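Local structure of Asp/Glu-specific dipeptidyl-peptidase (Flavobacterium psychrophilum, 5JXF) at residues D227-S239 / G675-S687. The protein removes dipeptides from the N-terminus of oligopeptides as a serine protease of family S46, cutting strictly after aspartate or glutamate. Residues are numbered along the deposited sequence; the frame is centred on the assembly and turned at random.
Sequences DNWVWPRHTGDFS and GLNFDRVWEGTMS. With ARG (arginine), chain E; ASP (aspartic acid), chain F.
The loop 227-239 comes closest to the chain just past strand 673-680, with the CA atoms of Val230 and Val681 5.0 Å apart, and together the two segments build one wall of the substrate cleft of this S46 dipeptidyl-peptidase, occupied here by Arg-Asp. The terminal amine, ARG N, is gripped by Asn228 OD1 and Asp679 OD1, consistent with an enzyme that releases dipeptides by holding the free N-terminus. The bond from ARG N to Asp679 OD1 is 2.9 Å long. The same nitrogen hovers 3.7 Å above the centre of the Trp229 indole. Asp679 OD1 lies over the same face, nearer the rim, and its carboxylate plane is inclined 55° to the ring. Beyond this, Arg680, probably essential for the acidic P1 specificity, bends at chi3 (-87°) and presents NE and NH2 to the two carboxylate oxygens of the bound aspartate, with NE 2.8 Å from ASP OD2. Its guanidinium stands 80° from the indole, one face against CZ3. An alanine in place of Trp229 would probably open a gap beneath ARG N and take the ring from one face of the Arg680 guanidinium. Farther along, Asp237, probably the charge-relay aspartate and paired with His101, sets its CB over the Phe678 ring, 4.0 Å from the centroid.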
loop_
_atom_site.group_PDB
_atom_site.type_symbol
_atom_site.label_atom_id
_atom_site.label_comp_id
_atom_site.label_asym_id
_atom_site.label_seq_id
_atom_site.Cartn_x
_atom_site.Cartn_y
_atom_site.Cartn_z
ATOM N N ASP A 227 8.454 -0.084 6.228
ATOM C CA ASP A 227 8.140 -1.503 6.360
ATOM C C ASP A 227 8.020 -2.044 7.807
ATOM O O ASP A 227 7.691 -3.213 8.004
ATOM C CB ASP A 227 9.199 -2.322 5.618
ATOM C CG ASP A 227 8.975 -2.320 4.102
ATOM O OD1 ASP A 227 8.150 -1.512 3.655
ATOM O OD2 ASP A 227 9.626 -3.106 3.376
ATOM N N ASN A 228 8.312 -1.223 8.805
ATOM C CA ASN A 228 8.160 -1.666 10.203
ATOM C C ASN A 228 6.712 -2.055 10.493
ATOM O O ASN A 228 5.786 -1.356 10.073
ATOM C CB ASN A 228 8.603 -0.570 11.159
ATOM C CG ASN A 228 8.849 -1.093 12.587
ATOM O OD1 ASN A 228 9.164 -2.275 12.797
ATOM N ND2 ASN A 228 8.694 -0.216 13.560
ATOM N N TRP A 229 6.528 -3.176 11.191
ATOM C CA TRP A 229 5.198 -3.755 11.473
ATOM C C TRP A 229 4.412 -4.148 10.209
ATOM O O TRP A 229 3.204 -4.284 10.269
ATOM C CB TRP A 229 4.318 -2.807 12.300
ATOM C CG TRP A 229 4.943 -2.319 13.553
ATOM C CD1 TRP A 229 5.531 -1.107 13.754
ATOM C CD2 TRP A 229 5.041 -3.024 14.792
ATOM N NE1 TRP A 229 5.991 -1.010 15.041
ATOM C CE2 TRP A 229 5.700 -2.171 15.704
ATOM C CE3 TRP A 229 4.630 -4.290 15.222
ATOM C CZ2 TRP A 229 5.981 -2.555 17.025
ATOM C CZ3 TRP A 229 4.899 -4.668 16.547
ATOM C CH2 TRP A 229 5.564 -3.798 17.428
ATOM N N VAL A 230 5.091 -4.349 9.088
ATOM C CA VAL A 230 4.400 -4.593 7.817
ATOM C C VAL A 230 4.797 -5.919 7.161
ATOM O O VAL A 230 5.976 -6.256 7.097
ATOM C CB VAL A 230 4.674 -3.450 6.811
ATOM C CG1 VAL A 230 4.309 -3.884 5.401
ATOM C CG2 VAL A 230 3.904 -2.176 7.196
ATOM N N TRP A 231 3.798 -6.690 6.741
ATOM C CA TRP A 231 3.978 -7.821 5.844
ATOM C C TRP A 231 3.339 -7.466 4.471
ATOM O O TRP A 231 2.305 -6.799 4.435
ATOM C CB TRP A 231 3.318 -9.074 6.408
ATOM C CG TRP A 231 3.487 -10.271 5.525
ATOM C CD1 TRP A 231 2.557 -10.822 4.690
ATOM C CD2 TRP A 231 4.665 -11.065 5.397
ATOM N NE1 TRP A 231 3.090 -11.910 4.043
ATOM C CE2 TRP A 231 4.385 -12.078 4.456
ATOM C CE3 TRP A 231 5.931 -11.022 5.988
ATOM C CZ2 TRP A 231 5.330 -13.020 4.078
ATOM C CZ3 TRP A 231 6.865 -11.955 5.607
ATOM C CH2 TRP A 231 6.560 -12.946 4.666
ATOM N N PRO A 232 3.939 -7.895 3.346
ATOM C CA PRO A 232 5.203 -8.598 3.089
ATOM C C PRO A 232 6.430 -7.816 3.553
ATOM O O PRO A 232 6.456 -6.581 3.543
ATOM C CB PRO A 232 5.209 -8.764 1.572
ATOM C CG PRO A 232 3.756 -8.751 1.195
ATOM C CD PRO A 232 3.136 -7.760 2.111
ATOM N N ARG A 233 7.429 -8.554 4.011
ATOM C CA ARG A 233 8.645 -7.960 4.532
ATOM C C ARG A 233 9.831 -8.701 3.939
ATOM O O ARG A 233 9.804 -9.924 3.792
ATOM C CB ARG A 233 8.686 -8.035 6.073
ATOM C CG ARG A 233 9.994 -7.520 6.693
ATOM C CD ARG A 233 9.874 -6.040 7.083
ATOM N NE ARG A 233 8.868 -5.987 8.104
ATOM C CZ ARG A 233 9.039 -5.582 9.348
ATOM N NH1 ARG A 233 10.191 -5.087 9.779
ATOM N NH2 ARG A 233 8.002 -5.636 10.137
ATOM N N HIS A 234 10.886 -7.960 3.627
ATOM C CA HIS A 234 12.066 -8.547 3.024
ATOM C C HIS A 234 13.329 -8.124 3.755
ATOM O O HIS A 234 14.342 -7.828 3.117
ATOM C CB HIS A 234 12.139 -8.150 1.543
ATOM C CG HIS A 234 10.868 -8.403 0.800
ATOM N ND1 HIS A 234 9.733 -7.659 1.006
ATOM C CD2 HIS A 234 10.547 -9.338 -0.126
ATOM C CE1 HIS A 234 8.762 -8.111 0.229
ATOM N NE2 HIS A 234 9.231 -9.129 -0.470
ATOM N N THR A 235 13.269 -8.141 5.093
ATOM C CA THR A 235 14.346 -7.651 5.961
ATOM C C THR A 235 15.189 -8.758 6.591
ATOM O O THR A 235 14.657 -9.641 7.268
ATOM C CB THR A 235 13.774 -6.799 7.107
ATOM O OG1 THR A 235 12.928 -5.766 6.575
ATOM C CG2 THR A 235 14.897 -6.179 7.922
ATOM N N GLY A 236 16.505 -8.706 6.387
ATOM C CA GLY A 236 17.408 -9.653 7.025
ATOM C C GLY A 236 17.758 -9.211 8.438
ATOM O O GLY A 236 18.891 -8.831 8.722
ATOM N N ASP A 237 16.780 -9.273 9.326
ATOM C CA ASP A 237 16.903 -8.627 10.622
ATOM C C ASP A 237 17.652 -9.529 11.605
ATOM O O ASP A 237 17.014 -10.235 12.369
ATOM C CB ASP A 237 15.511 -8.283 11.164
ATOM C CG ASP A 237 15.553 -7.293 12.348
ATOM O OD1 ASP A 237 16.636 -7.078 12.934
ATOM O OD2 ASP A 237 14.490 -6.747 12.711
ATOM N N PHE A 238 18.988 -9.521 11.566
ATOM C CA PHE A 238 19.762 -10.346 12.490
ATOM C C PHE A 238 21.123 -9.762 12.872
ATOM O O PHE A 238 21.657 -8.891 12.187
ATOM C CB PHE A 238 19.958 -11.753 11.911
ATOM C CG PHE A 238 21.084 -11.864 10.927
ATOM C CD1 PHE A 238 20.888 -11.562 9.584
ATOM C CD2 PHE A 238 22.340 -12.295 11.345
ATOM C CE1 PHE A 238 21.930 -11.675 8.670
ATOM C CE2 PHE A 238 23.385 -12.407 10.463
ATOM C CZ PHE A 238 23.181 -12.105 9.102
ATOM N N SER A 239 21.674 -10.250 13.982
ATOM C CA SER A 239 23.068 -9.973 14.331
ATOM C C SER A 239 23.582 -11.118 15.210
ATOM O O SER A 239 22.797 -11.895 15.740
ATOM C CB SER A 239 23.214 -8.624 15.037
ATOM O OG SER A 239 22.433 -8.578 16.222
ATOM N N GLY A 675 13.621 -20.342 11.662
ATOM C CA GLY A 675 13.354 -18.921 11.553
ATOM C C GLY A 675 13.867 -18.121 12.736
ATOM O O GLY A 675 14.178 -18.668 13.814
ATOM N N LEU A 676 13.973 -16.818 12.526
ATOM C CA LEU A 676 14.340 -15.878 13.583
ATOM C C LEU A 676 13.270 -14.800 13.711
ATOM O O LEU A 676 13.121 -13.975 12.808
ATOM C CB LEU A 676 15.701 -15.276 13.266
ATOM C CG LEU A 676 16.213 -14.080 14.049
ATOM C CD1 LEU A 676 16.466 -14.442 15.510
ATOM C CD2 LEU A 676 17.475 -13.614 13.378
ATOM N N ASN A 677 12.505 -14.827 14.807
ATOM C CA ASN A 677 11.390 -13.906 14.987
ATOM C C ASN A 677 11.838 -12.466 15.104
ATOM O O ASN A 677 12.880 -12.193 15.694
ATOM C CB ASN A 677 10.576 -14.285 16.211
ATOM C CG ASN A 677 9.354 -13.433 16.380
ATOM O OD1 ASN A 677 8.383 -13.582 15.634
ATOM N ND2 ASN A 677 9.377 -12.534 17.373
ATOM N N PHE A 678 11.067 -11.537 14.533
ATOM C CA PHE A 678 11.476 -10.140 14.639
ATOM C C PHE A 678 10.387 -9.083 14.530
ATOM O O PHE A 678 10.661 -7.912 14.785
ATOM C CB PHE A 678 12.580 -9.842 13.623
ATOM C CG PHE A 678 12.101 -9.673 12.193
ATOM C CD1 PHE A 678 11.890 -10.781 11.377
ATOM C CD2 PHE A 678 11.944 -8.402 11.643
ATOM C CE1 PHE A 678 11.502 -10.627 10.037
ATOM C CE2 PHE A 678 11.542 -8.229 10.298
ATOM C CZ PHE A 678 11.324 -9.340 9.496
ATOM N N ASP A 679 9.152 -9.469 14.218
ATOM C CA ASP A 679 8.092 -8.481 14.163
ATOM C C ASP A 679 6.720 -9.117 14.182
ATOM O O ASP A 679 6.602 -10.336 14.246
ATOM C CB ASP A 679 8.225 -7.624 12.890
ATOM C CG ASP A 679 7.851 -6.167 13.125
ATOM O OD1 ASP A 679 7.238 -5.867 14.170
ATOM O OD2 ASP A 679 8.165 -5.318 12.264
ATOM N N ARG A 680 5.690 -8.273 14.101
ATOM C CA ARG A 680 4.315 -8.704 13.862
ATOM C C ARG A 680 3.782 -7.958 12.657
ATOM O O ARG A 680 4.267 -6.872 12.344
ATOM C CB ARG A 680 3.413 -8.415 15.056
ATOM C CG ARG A 680 3.592 -9.337 16.262
ATOM C CD ARG A 680 2.821 -8.771 17.404
ATOM N NE ARG A 680 3.634 -7.807 18.132
ATOM C CZ ARG A 680 3.161 -6.970 19.047
ATOM N NH1 ARG A 680 1.863 -6.958 19.307
ATOM N NH2 ARG A 680 3.983 -6.142 19.688
ATOM N N VAL A 681 2.768 -8.510 12.006
ATOM C CA VAL A 681 2.178 -7.841 10.842
ATOM C C VAL A 681 1.241 -6.713 11.284
ATOM O O VAL A 681 0.733 -6.713 12.415
ATOM C CB VAL A 681 1.410 -8.834 9.932
ATOM C CG1 VAL A 681 2.286 -10.011 9.598
ATOM C CG2 VAL A 681 0.128 -9.312 10.590
ATOM N N TRP A 682 0.996 -5.768 10.371
ATOM C CA TRP A 682 0.235 -4.544 10.680
ATOM C C TRP A 682 -1.093 -4.814 11.357
ATOM O O TRP A 682 -1.428 -4.202 12.368
ATOM C CB TRP A 682 -0.004 -3.730 9.408
ATOM C CG TRP A 682 -0.642 -2.406 9.655
ATOM C CD1 TRP A 682 -1.844 -1.964 9.167
ATOM C CD2 TRP A 682 -0.115 -1.338 10.453
ATOM N NE1 TRP A 682 -2.094 -0.693 9.618
ATOM C CE2 TRP A 682 -1.050 -0.281 10.405
ATOM C CE3 TRP A 682 1.062 -1.171 11.197
ATOM C CZ2 TRP A 682 -0.848 0.930 11.078
ATOM C CZ3 TRP A 682 1.258 0.032 11.871
ATOM C CH2 TRP A 682 0.312 1.066 11.801
ATOM N N GLU A 683 -1.830 -5.759 10.801
ATOM C CA GLU A 683 -3.157 -6.088 11.282
ATOM C C GLU A 683 -3.194 -6.637 12.702
ATOM O O GLU A 683 -4.242 -6.624 13.341
ATOM C CB GLU A 683 -3.803 -7.091 10.324
ATOM C CG GLU A 683 -4.184 -6.473 8.955
ATOM C CD GLU A 683 -2.977 -6.154 8.080
ATOM O OE1 GLU A 683 -1.901 -6.783 8.269
ATOM O OE2 GLU A 683 -3.104 -5.277 7.203
ATOM N N GLY A 684 -2.059 -7.129 13.199
ATOM C CA GLY A 684 -2.047 -7.735 14.506
ATOM C C GLY A 684 -1.253 -6.938 15.515
ATOM O O GLY A 684 -0.812 -7.476 16.534
ATOM N N THR A 685 -1.067 -5.652 15.246
ATOM C CA THR A 685 -0.323 -4.805 16.169
ATOM C C THR A 685 -1.132 -4.583 17.437
ATOM O O THR A 685 -0.631 -4.062 18.434
ATOM C CB THR A 685 0.036 -3.475 15.523
ATOM O OG1 THR A 685 -1.068 -3.040 14.731
ATOM C CG2 THR A 685 1.220 -3.647 14.602
ATOM N N MET A 686 -2.382 -5.019 17.392
ATOM C CA MET A 686 -3.296 -4.952 18.518
ATOM C C MET A 686 -3.169 -6.139 19.468
ATOM O O MET A 686 -3.825 -6.173 20.514
ATOM C CB MET A 686 -4.727 -4.904 18.006
ATOM C CG MET A 686 -5.057 -6.179 17.243
ATOM S SD MET A 686 -6.701 -6.212 16.547
ATOM C CE MET A 686 -7.643 -5.790 17.988
ATOM N N SER A 687 -2.345 -7.111 19.109
ATOM C CA SER A 687 -2.451 -8.434 19.745
ATOM C C SER A 687 -2.107 -8.513 21.238
ATOM O O SER A 687 -2.363 -9.537 21.846
ATOM C CB SER A 687 -1.603 -9.437 18.985
ATOM O OG SER A 687 -0.266 -8.990 18.858
HETATM N N ARG E . 9.004 -3.661 14.887
HETATM C CA ARG E . 10.110 -4.368 15.516
HETATM C C ARG E . 9.713 -4.707 16.958
HETATM O O ARG E . 9.368 -3.817 17.728
HETATM C CB ARG E . 11.391 -3.525 15.474
HETATM C CG ARG E . 11.931 -3.262 14.059
HETATM C CD ARG E . 13.152 -2.339 14.081
HETATM N NE ARG E . 12.845 -1.051 14.698
HETATM C CZ ARG E . 12.433 0.027 14.026
HETATM N NH1 ARG E . 12.286 -0.020 12.702
HETATM N NH2 ARG E . 12.172 1.161 14.675
HETATM N N ASP F . 9.730 -5.990 17.307
HETATM C CA ASP F . 9.278 -6.439 18.629
HETATM C C ASP F . 10.388 -6.612 19.650
HETATM O O ASP F . 10.412 -7.597 20.396
HETATM C CB ASP F . 8.488 -7.754 18.502
HETATM C CG ASP F . 7.015 -7.534 18.182
HETATM O OD1 ASP F . 6.504 -6.435 18.457
HETATM O OD2 ASP F . 6.358 -8.468 17.669
#